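Local coordinates for putative uncharacterized protein PH0594 (Pyrococcus horikoshii, PDB 4HXF) that probably acts as a serine peptidase of the prolyl oligopeptidase family, an acylaminoacyl peptidase that assembles into a self-compartmentalizing hexamer, at residues A[490-495]-A[551-556]; A[539-544]-A[569-574]; A[476-481]-A[528-533]. All coordinates share one frame; numbering follows the deposited sequence. Where two conformers were deposited one is given.

Interaction 1. Residues A[490-495]-A[551-556]. With Y3A (N-[(benzyloxy)carbonyl]glycyl-N-[(2S,3R)-4-chloro-3-hydroxy-1-phenylbutan-2-yl]glycinamide), chain B.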
loop_
_atom_site.group_PDB
_atom_site.type_symbol
_atom_site.label_atom_id
_atom_site.label_comp_id
_atom_site.label_asym_id
_atom_site.label_seq_id
_atom_site.Cartn_x
_atom_site.Cartn_y
_atom_site.Cartn_z
ATOM N N GLY A 490 -38.526 -17.200 -5.531
ATOM C CA GLY A 490 -39.906 -17.668 -5.395
ATOM C C GLY A 490 -40.232 -18.436 -4.132
ATOM O O GLY A 490 -39.518 -18.398 -3.207
ATOM N N ILE A 491 -41.353 -19.086 -4.141
ATOM C CA ILE A 491 -41.725 -20.103 -3.184
ATOM C C ILE A 491 -42.074 -21.390 -3.881
ATOM O O ILE A 491 -42.835 -21.408 -4.817
ATOM C CB ILE A 491 -42.950 -19.618 -2.330
ATOM C CG1 ILE A 491 -42.681 -18.311 -1.623
ATOM C CG2 ILE A 491 -43.343 -20.736 -1.323
ATOM C CD1 ILE A 491 -43.342 -17.094 -2.355
ATOM N N SER A 492 -41.452 -22.458 -3.398
ATOM C CA SER A 492 -41.780 -23.845 -3.699
ATOM C C SER A 492 -42.426 -24.607 -2.520
ATOM O O SER A 492 -43.128 -25.576 -2.823
ATOM C CB SER A 492 -40.633 -24.706 -4.282
ATOM O OG SER A 492 -39.572 -24.876 -3.376
ATOM N N TYR A 493 -42.139 -24.207 -1.285
ATOM C CA TYR A 493 -42.702 -24.855 -0.142
ATOM C C TYR A 493 -43.078 -23.932 0.955
ATOM O O TYR A 493 -42.197 -23.310 1.605
ATOM C CB TYR A 493 -41.725 -25.955 0.378
ATOM C CG TYR A 493 -42.190 -26.874 1.481
ATOM C CD1 TYR A 493 -43.585 -27.036 1.772
ATOM C CD2 TYR A 493 -41.343 -27.681 2.182
ATOM C CE1 TYR A 493 -44.036 -27.885 2.745
ATOM C CE2 TYR A 493 -41.781 -28.532 3.147
ATOM C CZ TYR A 493 -43.139 -28.642 3.470
ATOM O OH TYR A 493 -43.570 -29.525 4.376
ATOM N N TRP A 494 -44.398 -23.777 1.202
ATOM C CA TRP A 494 -44.807 -22.834 2.218
ATOM C C TRP A 494 -44.313 -23.125 3.622
ATOM O O TRP A 494 -44.138 -22.164 4.431
ATOM C CB TRP A 494 -46.336 -22.643 2.221
ATOM C CG TRP A 494 -46.804 -22.022 0.942
ATOM C CD1 TRP A 494 -47.557 -22.606 -0.056
ATOM C CD2 TRP A 494 -46.606 -20.644 0.559
ATOM N NE1 TRP A 494 -47.809 -21.661 -1.049
ATOM C CE2 TRP A 494 -47.198 -20.498 -0.739
ATOM C CE3 TRP A 494 -45.944 -19.587 1.120
ATOM C CZ2 TRP A 494 -47.234 -19.283 -1.419
ATOM C CZ3 TRP A 494 -45.980 -18.369 0.442
ATOM C CH2 TRP A 494 -46.584 -18.246 -0.817
ATOM N N LEU A 495 -44.108 -24.366 4.016
ATOM C CA LEU A 495 -43.782 -24.600 5.397
ATOM C C LEU A 495 -42.415 -24.022 5.728
ATOM O O LEU A 495 -42.219 -23.411 6.790
ATOM C CB LEU A 495 -43.766 -26.089 5.787
ATOM C CG LEU A 495 -43.675 -26.362 7.275
ATOM C CD1 LEU A 495 -44.824 -25.807 8.100
ATOM C CD2 LEU A 495 -43.605 -27.827 7.625
ATOM N N LEU A 551 -33.018 -19.137 0.108
ATOM C CA LEU A 551 -32.433 -20.028 -0.959
ATOM C C LEU A 551 -33.118 -21.354 -1.148
ATOM O O LEU A 551 -33.221 -21.836 -2.272
ATOM C CB LEU A 551 -30.962 -20.168 -0.711
ATOM C CG LEU A 551 -30.234 -21.016 -1.830
ATOM C CD1 LEU A 551 -30.290 -20.390 -3.244
ATOM C CD2 LEU A 551 -28.747 -21.269 -1.346
ATOM N N ASP A 552 -33.526 -21.997 -0.051
ATOM C CA ASP A 552 -34.171 -23.290 -0.066
ATOM C C ASP A 552 -35.344 -23.299 -1.054
ATOM O O ASP A 552 -35.620 -24.282 -1.737
ATOM C CB ASP A 552 -34.607 -23.783 1.320
ATOM C CG ASP A 552 -35.693 -22.938 1.916
ATOM O OD1 ASP A 552 -36.690 -23.541 2.325
ATOM O OD2 ASP A 552 -35.515 -21.677 1.976
ATOM N N GLN A 553 -36.006 -22.164 -1.153
ATOM C CA GLN A 553 -37.202 -22.113 -1.997
ATOM C C GLN A 553 -36.893 -22.414 -3.464
ATOM O O GLN A 553 -37.703 -23.021 -4.145
ATOM C CB GLN A 553 -37.910 -20.759 -1.934
ATOM C CG GLN A 553 -38.511 -20.389 -0.574
ATOM C CD GLN A 553 -39.523 -21.442 -0.102
ATOM O OE1 GLN A 553 -40.096 -22.140 -0.966
ATOM N NE2 GLN A 553 -39.723 -21.604 1.240
ATOM N N SER A 554 -35.759 -21.989 -3.944
ATOM C CA SER A 554 -35.290 -22.313 -5.311
ATOM C C SER A 554 -34.489 -23.584 -5.320
ATOM O O SER A 554 -34.720 -24.424 -6.206
ATOM C CB SER A 554 -34.520 -21.213 -6.044
ATOM O OG SER A 554 -35.361 -20.059 -6.289
ATOM N N LEU A 555 -33.559 -23.734 -4.367
ATOM C CA LEU A 555 -32.611 -24.870 -4.486
ATOM C C LEU A 555 -33.302 -26.215 -4.225
ATOM O O LEU A 555 -33.012 -27.255 -4.883
ATOM C CB LEU A 555 -31.388 -24.637 -3.618
ATOM C CG LEU A 555 -30.290 -25.723 -3.689
ATOM C CD1 LEU A 555 -29.883 -25.916 -5.180
ATOM C CD2 LEU A 555 -29.032 -25.351 -2.824
ATOM N N MET A 556 -34.268 -26.253 -3.311
ATOM C CA MET A 556 -34.999 -27.504 -3.068
ATOM C C MET A 556 -35.744 -27.912 -4.318
ATOM O O MET A 556 -35.758 -29.070 -4.641
ATOM C CB MET A 556 -35.911 -27.462 -1.827
ATOM C CG MET A 556 -35.244 -27.275 -0.528
ATOM S SD MET A 556 -36.394 -27.489 0.873
ATOM C CE MET A 556 -37.621 -26.255 0.549
HETATM N N3 Y3A B . -44.367 -7.870 0.925
HETATM C CA3 Y3A B . -44.811 -9.259 0.698
HETATM C C3 Y3A B . -43.567 -10.000 0.198
HETATM O O3 Y3A B . -42.405 -9.679 0.338
HETATM C C4 Y3A B . -42.452 -11.247 -2.763
HETATM O O4 Y3A B . -43.625 -11.206 -3.492
HETATM C CA4 Y3A B . -42.764 -11.859 -1.410
HETATM N N4 Y3A B . -43.906 -11.078 -0.866
HETATM C CB4 Y3A B . -43.390 -13.285 -1.438
HETATM C CG4 Y3A B . -43.696 -13.835 -0.084
HETATM C CD1 Y3A B . -42.740 -14.121 0.903
HETATM C CD2 Y3A B . -45.009 -14.165 0.222
HETATM C CE1 Y3A B . -43.058 -14.655 2.137
HETATM C CE2 Y3A B . -45.349 -14.695 1.458
HETATM C CZ4 Y3A B . -44.396 -14.908 2.405
HETATM C C15 Y3A B . -41.433 -10.047 -2.752
HETATM O O HOH W 1 -37.632 -19.220 -7.461
#
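Gly-490 meets helix 552-563 with its backbone alone. Its carbonyl oxygen is pressed to 3.1 Å from CB of Gln-553 and, though buried, finds no hydrogen-bond partner. Its N donates to a water that is also bonded to OG of Ser-554, a hydroxyl that pairs in addition with the ring of His-542. Ile-491 runs alongside Gln-553, the two side chains pointing the same way. Its CG2 touches OE1 of Gln-553 and also lies over the centre of the Trp-494 indole, while CD1 approaches CB4 of the bound inhibitor Y3A at 3.9 Å. This stretch follows strand 484-488 of the alpha/beta-hydrolase sheet and lines the inhibitor pocket, which also contains Ser-466, the probable nucleophile, and His-578. Ser-492 bonds Gln-553 twice: its N donates to OE1 at 2.8 Å, and its OG to the backbone O of Gln-553 at 2.7 Å. Tyr-493 N then gives OE1 its second bond, 2.9 Å and nearly straight at 171°, in the carbonyl plane on a lone pair. In return NE2 of Gln-553 reaches Tyr-493 O at 3.0 Å, close to its own amide plane. A bend at chi2 (-58°) swings CD of Gln-553 toward the 492-493 backbone, and the amide, gripped by three bonds, is fixed in rotation and holds N and O of the N-cap residue of helix 494-500. CB of Tyr-493 touches Met-556 CE at 4.1 Å, and the Tyr-493 OH bonds to OH of Tyr-493 of the second subunit. Trp-494 turns from helix 552-563 and offers an edge to the inhibitor, CZ3 lying 3.9 Å from Y3A CE2.

Interaction 2. Residues A[539-544]-A[569-574]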
loop_
_atom_site.group_PDB
_atom_site.type_symbol
_atom_site.label_atom_id
_atom_site.label_comp_id
_atom_site.label_asym_id
_atom_site.label_seq_id
_atom_site.Cartn_x
_atom_site.Cartn_y
_atom_site.Cartn_z
ATOM N N LEU A 539 -35.834 -22.226 -15.612
ATOM C CA LEU A 539 -34.675 -21.519 -15.037
ATOM C C LEU A 539 -35.115 -20.959 -13.747
ATOM O O LEU A 539 -36.109 -20.166 -13.663
ATOM C CB LEU A 539 -34.187 -20.375 -15.945
ATOM C CG LEU A 539 -33.057 -19.549 -15.355
ATOM C CD1 LEU A 539 -31.751 -20.327 -15.042
ATOM C CD2 LEU A 539 -32.843 -18.366 -16.342
ATOM N N LEU A 540 -34.409 -21.353 -12.704
ATOM C CA LEU A 540 -34.566 -20.796 -11.352
ATOM C C LEU A 540 -33.465 -19.785 -11.104
ATOM O O LEU A 540 -32.268 -20.009 -11.422
ATOM C CB LEU A 540 -34.523 -21.917 -10.273
ATOM C CG LEU A 540 -35.774 -22.773 -10.250
ATOM C CD1 LEU A 540 -35.428 -24.195 -9.661
ATOM C CD2 LEU A 540 -36.924 -22.032 -9.468
ATOM N N ILE A 541 -33.858 -18.570 -10.627
ATOM C CA ILE A 541 -32.897 -17.540 -10.276
ATOM C C ILE A 541 -33.098 -17.264 -8.822
ATOM O O ILE A 541 -34.255 -17.059 -8.369
ATOM C CB ILE A 541 -33.158 -16.253 -11.104
ATOM C CG1 ILE A 541 -32.875 -16.493 -12.569
ATOM C CG2 ILE A 541 -32.233 -15.123 -10.575
ATOM C CD1 ILE A 541 -33.192 -15.405 -13.592
ATOM N N HIS A 542 -31.998 -17.155 -8.077
ATOM C CA HIS A 542 -32.051 -16.819 -6.666
ATOM C C HIS A 542 -30.840 -15.999 -6.300
ATOM O O HIS A 542 -29.948 -15.802 -7.101
ATOM C CB HIS A 542 -32.113 -18.046 -5.784
ATOM C CG HIS A 542 -33.000 -17.837 -4.573
ATOM N ND1 HIS A 542 -34.357 -18.167 -4.586
ATOM C CD2 HIS A 542 -32.735 -17.252 -3.313
ATOM C CE1 HIS A 542 -34.870 -17.841 -3.381
ATOM N NE2 HIS A 542 -33.945 -17.228 -2.641
ATOM N N SER A 543 -30.907 -15.295 -5.151
ATOM C CA SER A 543 -29.787 -14.544 -4.677
ATOM C C SER A 543 -29.534 -14.847 -3.244
ATOM O O SER A 543 -30.459 -15.140 -2.473
ATOM C CB SER A 543 -30.089 -13.062 -4.830
ATOM O OG SER A 543 -31.289 -12.691 -4.203
ATOM N N LEU A 544 -28.289 -14.787 -2.850
ATOM C CA LEU A 544 -27.871 -15.323 -1.499
ATOM C C LEU A 544 -28.228 -14.478 -0.313
ATOM O O LEU A 544 -28.116 -14.923 0.821
ATOM C CB LEU A 544 -26.399 -15.648 -1.417
ATOM C CG LEU A 544 -25.999 -16.913 -2.209
ATOM C CD1 LEU A 544 -24.455 -17.185 -2.080
ATOM C CD2 LEU A 544 -26.787 -18.146 -1.743
ATOM N N TYR A 569 -32.434 -25.570 -14.471
ATOM C CA TYR A 569 -31.200 -24.890 -14.320
ATOM C C TYR A 569 -31.356 -23.928 -13.145
ATOM O O TYR A 569 -32.485 -23.455 -12.952
ATOM C CB TYR A 569 -30.868 -24.054 -15.560
ATOM C CG TYR A 569 -30.912 -24.857 -16.834
ATOM C CD1 TYR A 569 -32.138 -25.008 -17.547
ATOM C CD2 TYR A 569 -29.759 -25.491 -17.318
ATOM C CE1 TYR A 569 -32.160 -25.775 -18.691
ATOM C CE2 TYR A 569 -29.813 -26.310 -18.437
ATOM C CZ TYR A 569 -31.005 -26.403 -19.151
ATOM O OH TYR A 569 -31.002 -27.199 -20.293
ATOM N N ILE A 570 -30.283 -23.635 -12.470
ATOM C CA ILE A 570 -30.287 -22.650 -11.368
ATOM C C ILE A 570 -29.130 -21.696 -11.410
ATOM O O ILE A 570 -27.959 -22.081 -11.579
ATOM C CB ILE A 570 -30.599 -23.245 -9.957
ATOM C CG1 ILE A 570 -30.854 -22.185 -8.946
ATOM C CG2 ILE A 570 -29.451 -24.185 -9.505
ATOM C CD1 ILE A 570 -31.261 -22.721 -7.557
ATOM N N ALA A 571 -29.505 -20.373 -11.329
ATOM C CA ALA A 571 -28.521 -19.289 -11.267
ATOM C C ALA A 571 -28.616 -18.711 -9.875
ATOM O O ALA A 571 -29.701 -18.193 -9.521
ATOM C CB ALA A 571 -28.780 -18.232 -12.385
ATOM N N ILE A 572 -27.542 -18.780 -9.093
ATOM C CA ILE A 572 -27.503 -18.328 -7.709
ATOM C C ILE A 572 -26.581 -17.134 -7.637
ATOM O O ILE A 572 -25.346 -17.220 -7.806
ATOM C CB ILE A 572 -27.058 -19.393 -6.710
ATOM C CG1 ILE A 572 -27.977 -20.634 -6.875
ATOM C CG2 ILE A 572 -27.114 -18.826 -5.281
ATOM C CD1 ILE A 572 -27.484 -21.858 -6.053
ATOM N N PHE A 573 -27.162 -15.935 -7.588
ATOM C CA PHE A 573 -26.357 -14.735 -7.496
ATOM C C PHE A 573 -25.793 -14.602 -6.083
ATOM O O PHE A 573 -26.486 -14.866 -5.103
ATOM C CB PHE A 573 -27.244 -13.534 -7.850
ATOM C CG PHE A 573 -27.457 -13.361 -9.364
ATOM C CD1 PHE A 573 -28.341 -14.206 -10.021
ATOM C CD2 PHE A 573 -26.635 -12.531 -10.160
ATOM C CE1 PHE A 573 -28.496 -14.148 -11.368
ATOM C CE2 PHE A 573 -26.796 -12.505 -11.511
ATOM C CZ PHE A 573 -27.675 -13.340 -12.129
ATOM N N LYS A 574 -24.522 -14.346 -6.039
ATOM C CA LYS A 574 -23.701 -14.431 -4.833
ATOM C C LYS A 574 -24.047 -13.295 -3.876
ATOM O O LYS A 574 -23.897 -13.487 -2.658
ATOM C CB LYS A 574 -22.228 -14.384 -5.192
ATOM C CG LYS A 574 -21.735 -15.614 -6.008
ATOM C CD LYS A 574 -20.220 -15.580 -5.936
ATOM C CE LYS A 574 -19.646 -16.437 -7.042
ATOM N NZ LYS A 574 -18.204 -16.234 -7.239
#
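Leu-539 and Tyr-569, paired across two parallel strands, cross their side chains at about a right angle, Leu-539 CD1 resting 3.9 Å from Tyr-569 CB. Further along the same face, Ile-541 and Phe-573 lie side by side and point the same way, with Ile-541 CG2 at 3.9 Å from Phe-573 CE1. The carbonyl oxygen of His-542 sits in the plane of the Phe-573 ring, at its edge, 3.7 Å from CD1. The small Ala-571 lies between Tyr-569 and Phe-573, and this face is covered by helix 586-605. On the other face Leu-540 meets Ile-570, CB to CG1 at 3.9 Å, and both pack on helix 552-563. His-542 shares this face, but its ring leads away from strand 568-573 and is held at both nitrogens, by Ser-554 and the carbonyl of Cys-549. Beyond it Leu-544 and Ile-572 cross obliquely, CD2 to CG2 at 3.6 Å.

Five backbone bonds join the strands, from Leu-540 N to Tyr-569 O at 2.9 Å through to Leu-544 N to Phe-573 O, and the strand axes are only 15° apart. Residues 570-573 also pair antiparallel with a strand of the second subunit, which extends the sheet into the neighbouring chain. The pair belongs to the beta-alpha-beta unit of strand 538-543, helix 552-563 and strand 568-573, at the edge of the alpha/beta-hydrolase sheet of this chain.

Interaction 3. Residues A[476-481]-A[528-533]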
loop_
_atom_site.group_PDB
_atom_site.type_symbol
_atom_site.label_atom_id
_atom_site.label_comp_id
_atom_site.label_asym_id
_atom_site.label_seq_id
_atom_site.Cartn_x
_atom_site.Cartn_y
_atom_site.Cartn_z
ATOM N N LEU A 476 -46.239 -24.404 -13.792
ATOM C CA LEU A 476 -45.575 -25.495 -14.543
ATOM C C LEU A 476 -45.934 -26.840 -13.950
ATOM O O LEU A 476 -45.871 -27.879 -14.616
ATOM C CB LEU A 476 -44.057 -25.335 -14.527
ATOM C CG LEU A 476 -43.483 -24.549 -15.701
ATOM C CD1 LEU A 476 -44.186 -23.313 -16.169
ATOM C CD2 LEU A 476 -41.922 -24.481 -15.595
ATOM N N THR A 477 -46.382 -26.842 -12.701
ATOM C CA THR A 477 -46.845 -28.075 -12.079
ATOM C C THR A 477 -48.328 -28.357 -12.279
ATOM O O THR A 477 -48.796 -29.481 -12.131
ATOM C CB THR A 477 -46.624 -28.159 -10.551
ATOM O OG1 THR A 477 -47.462 -27.237 -9.865
ATOM C CG2 THR A 477 -45.153 -28.032 -10.106
ATOM N N GLN A 478 -49.132 -27.325 -12.689
ATOM C CA GLN A 478 -50.573 -27.503 -12.728
ATOM C C GLN A 478 -51.160 -27.358 -14.131
ATOM O O GLN A 478 -52.344 -27.638 -14.311
ATOM C CB GLN A 478 -51.219 -26.446 -11.856
ATOM C CG GLN A 478 -50.832 -26.497 -10.369
ATOM C CD GLN A 478 -51.158 -27.820 -9.734
ATOM O OE1 GLN A 478 -52.230 -28.412 -9.985
ATOM N NE2 GLN A 478 -50.242 -28.285 -8.827
ATOM N N SER A 479 -50.384 -26.939 -15.111
ATOM C CA SER A 479 -50.912 -26.708 -16.430
ATOM C C SER A 479 -49.908 -27.227 -17.430
ATOM O O SER A 479 -48.696 -27.273 -17.143
ATOM C CB SER A 479 -51.034 -25.225 -16.630
ATOM O OG SER A 479 -51.432 -24.759 -17.923
ATOM N N ASP A 480 -50.407 -27.607 -18.568
ATOM C CA ASP A 480 -49.555 -27.982 -19.662
ATOM C C ASP A 480 -49.498 -26.865 -20.717
ATOM O O ASP A 480 -48.959 -27.061 -21.807
ATOM C CB ASP A 480 -50.042 -29.318 -20.303
ATOM C CG ASP A 480 -50.020 -30.512 -19.331
ATOM O OD1 ASP A 480 -49.101 -30.619 -18.497
ATOM O OD2 ASP A 480 -50.947 -31.371 -19.450
ATOM N N LEU A 481 -50.019 -25.685 -20.408
ATOM C CA LEU A 481 -50.019 -24.622 -21.368
ATOM C C LEU A 481 -48.646 -24.057 -21.703
ATOM O O LEU A 481 -48.408 -23.677 -22.810
ATOM C CB LEU A 481 -50.934 -23.465 -20.836
ATOM C CG LEU A 481 -51.168 -22.239 -21.730
ATOM C CD1 LEU A 481 -51.773 -22.686 -23.079
ATOM C CD2 LEU A 481 -52.075 -21.256 -20.939
ATOM N N LEU A 528 -43.502 -27.746 -4.735
ATOM C CA LEU A 528 -42.544 -28.817 -4.488
ATOM C C LEU A 528 -43.174 -30.186 -4.591
ATOM O O LEU A 528 -42.590 -31.118 -5.181
ATOM C CB LEU A 528 -41.836 -28.640 -3.122
ATOM C CG LEU A 528 -40.649 -29.577 -2.901
ATOM C CD1 LEU A 528 -39.529 -29.120 -3.782
ATOM C CD2 LEU A 528 -40.195 -29.472 -1.398
ATOM N N PHE A 529 -44.366 -30.332 -4.060
ATOM C CA PHE A 529 -44.996 -31.640 -3.957
ATOM C C PHE A 529 -45.548 -32.155 -5.299
ATOM O O PHE A 529 -45.936 -33.346 -5.423
ATOM C CB PHE A 529 -46.081 -31.608 -2.927
ATOM C CG PHE A 529 -45.554 -31.441 -1.596
ATOM C CD1 PHE A 529 -45.268 -30.221 -1.085
ATOM C CD2 PHE A 529 -45.097 -32.565 -0.898
ATOM C CE1 PHE A 529 -44.656 -30.070 0.116
ATOM C CE2 PHE A 529 -44.432 -32.450 0.339
ATOM C CZ PHE A 529 -44.252 -31.160 0.872
ATOM N N TYR A 530 -45.611 -31.280 -6.294
ATOM C CA TYR A 530 -46.108 -31.603 -7.629
ATOM C C TYR A 530 -45.073 -31.540 -8.685
ATOM O O TYR A 530 -45.358 -31.490 -9.888
ATOM C CB TYR A 530 -47.218 -30.560 -7.980
ATOM C CG TYR A 530 -48.383 -30.532 -6.964
ATOM C CD1 TYR A 530 -48.374 -29.640 -5.892
ATOM C CD2 TYR A 530 -49.568 -31.179 -7.212
ATOM C CE1 TYR A 530 -49.422 -29.551 -5.023
ATOM C CE2 TYR A 530 -50.688 -31.023 -6.345
ATOM C CZ TYR A 530 -50.575 -30.177 -5.260
ATOM O OH TYR A 530 -51.623 -30.187 -4.352
ATOM N N ALA A 531 -43.799 -31.535 -8.243
ATOM C CA ALA A 531 -42.642 -31.514 -9.184
ATOM C C ALA A 531 -42.711 -32.550 -10.293
ATOM O O ALA A 531 -42.256 -32.254 -11.385
ATOM C CB ALA A 531 -41.390 -31.703 -8.331
ATOM N N LYS A 532 -43.232 -33.740 -10.017
ATOM C CA LYS A 532 -43.308 -34.782 -11.059
ATOM C C LYS A 532 -44.089 -34.342 -12.309
ATOM O O LYS A 532 -43.902 -34.862 -13.374
ATOM C CB LYS A 532 -43.783 -36.125 -10.482
ATOM C CG LYS A 532 -45.228 -36.083 -10.097
ATOM C CD LYS A 532 -45.804 -37.416 -9.558
ATOM C CE LYS A 532 -47.054 -37.115 -8.669
ATOM N N ASN A 533 -44.963 -33.375 -12.133
ATOM C CA ASN A 533 -45.815 -32.923 -13.214
ATOM C C ASN A 533 -45.139 -32.034 -14.235
ATOM O O ASN A 533 -45.754 -31.739 -15.322
ATOM C CB ASN A 533 -47.004 -32.115 -12.660
ATOM C CG ASN A 533 -47.975 -32.926 -11.820
ATOM O OD1 ASN A 533 -47.951 -34.162 -11.778
ATOM N ND2 ASN A 533 -48.900 -32.225 -11.154
#
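Thr-477 and Tyr-530 cross at about a right angle and form the tight part of this contact. Their CB atoms are 3.6 Å apart, and Thr-477 CG2 lies 3.5 Å from Tyr-530 O. Tyr-530 is further fixed by its OH, bonded to the carbonyl of Lys-524, and by an edge-to-face meeting with Trp-474. These contacts join the C-terminal end of helix 467-478, the helix that follows the probable nucleophile elbow of the alpha/beta-hydrolase fold, to the 3-10 segment leading toward strand 538-543. Gln-478 stands over one face of the Tyr-530 ring, its NE2 3.3 Å above the plane, offset toward the rim, and the amide is turned 84° to the ring. The same NE2 donates to Thr-477 OG1 at 3.1 Å, a hydroxyl also hydrogen-bonded to the carbonyl of Trp-474 in the previous turn of the helix. An alanine at Thr-477 would probably set the Gln-478 amide free to turn and open a gap beside Tyr-530 O. At the more open rim, the partly exposed Asn-533 makes a polar contact, its ND2 donating to Thr-477 O at 2.9 Å, in the carbonyl plane.

Interactions 1 and 2 are buried, whereas interaction 3 is only partly so. Interaction 2 is regular strand pairing with mostly apolar side chains on both faces; interaction 1 depends on one buried side-chain amide bonded to a loop backbone; interaction 3 combines close threonine-tyrosine packing with a polar rim. Helix 552-563 carries one side of interaction 1 and packs on, and connects, the two strands of interaction 2. Interactions 1 and 3 meet where Ser-492 O accepts from Leu-528 N, while 2 and 3 do not touch. Of the three, interaction 1 holds inhibitor-pocket residues; all three also touch the second subunit.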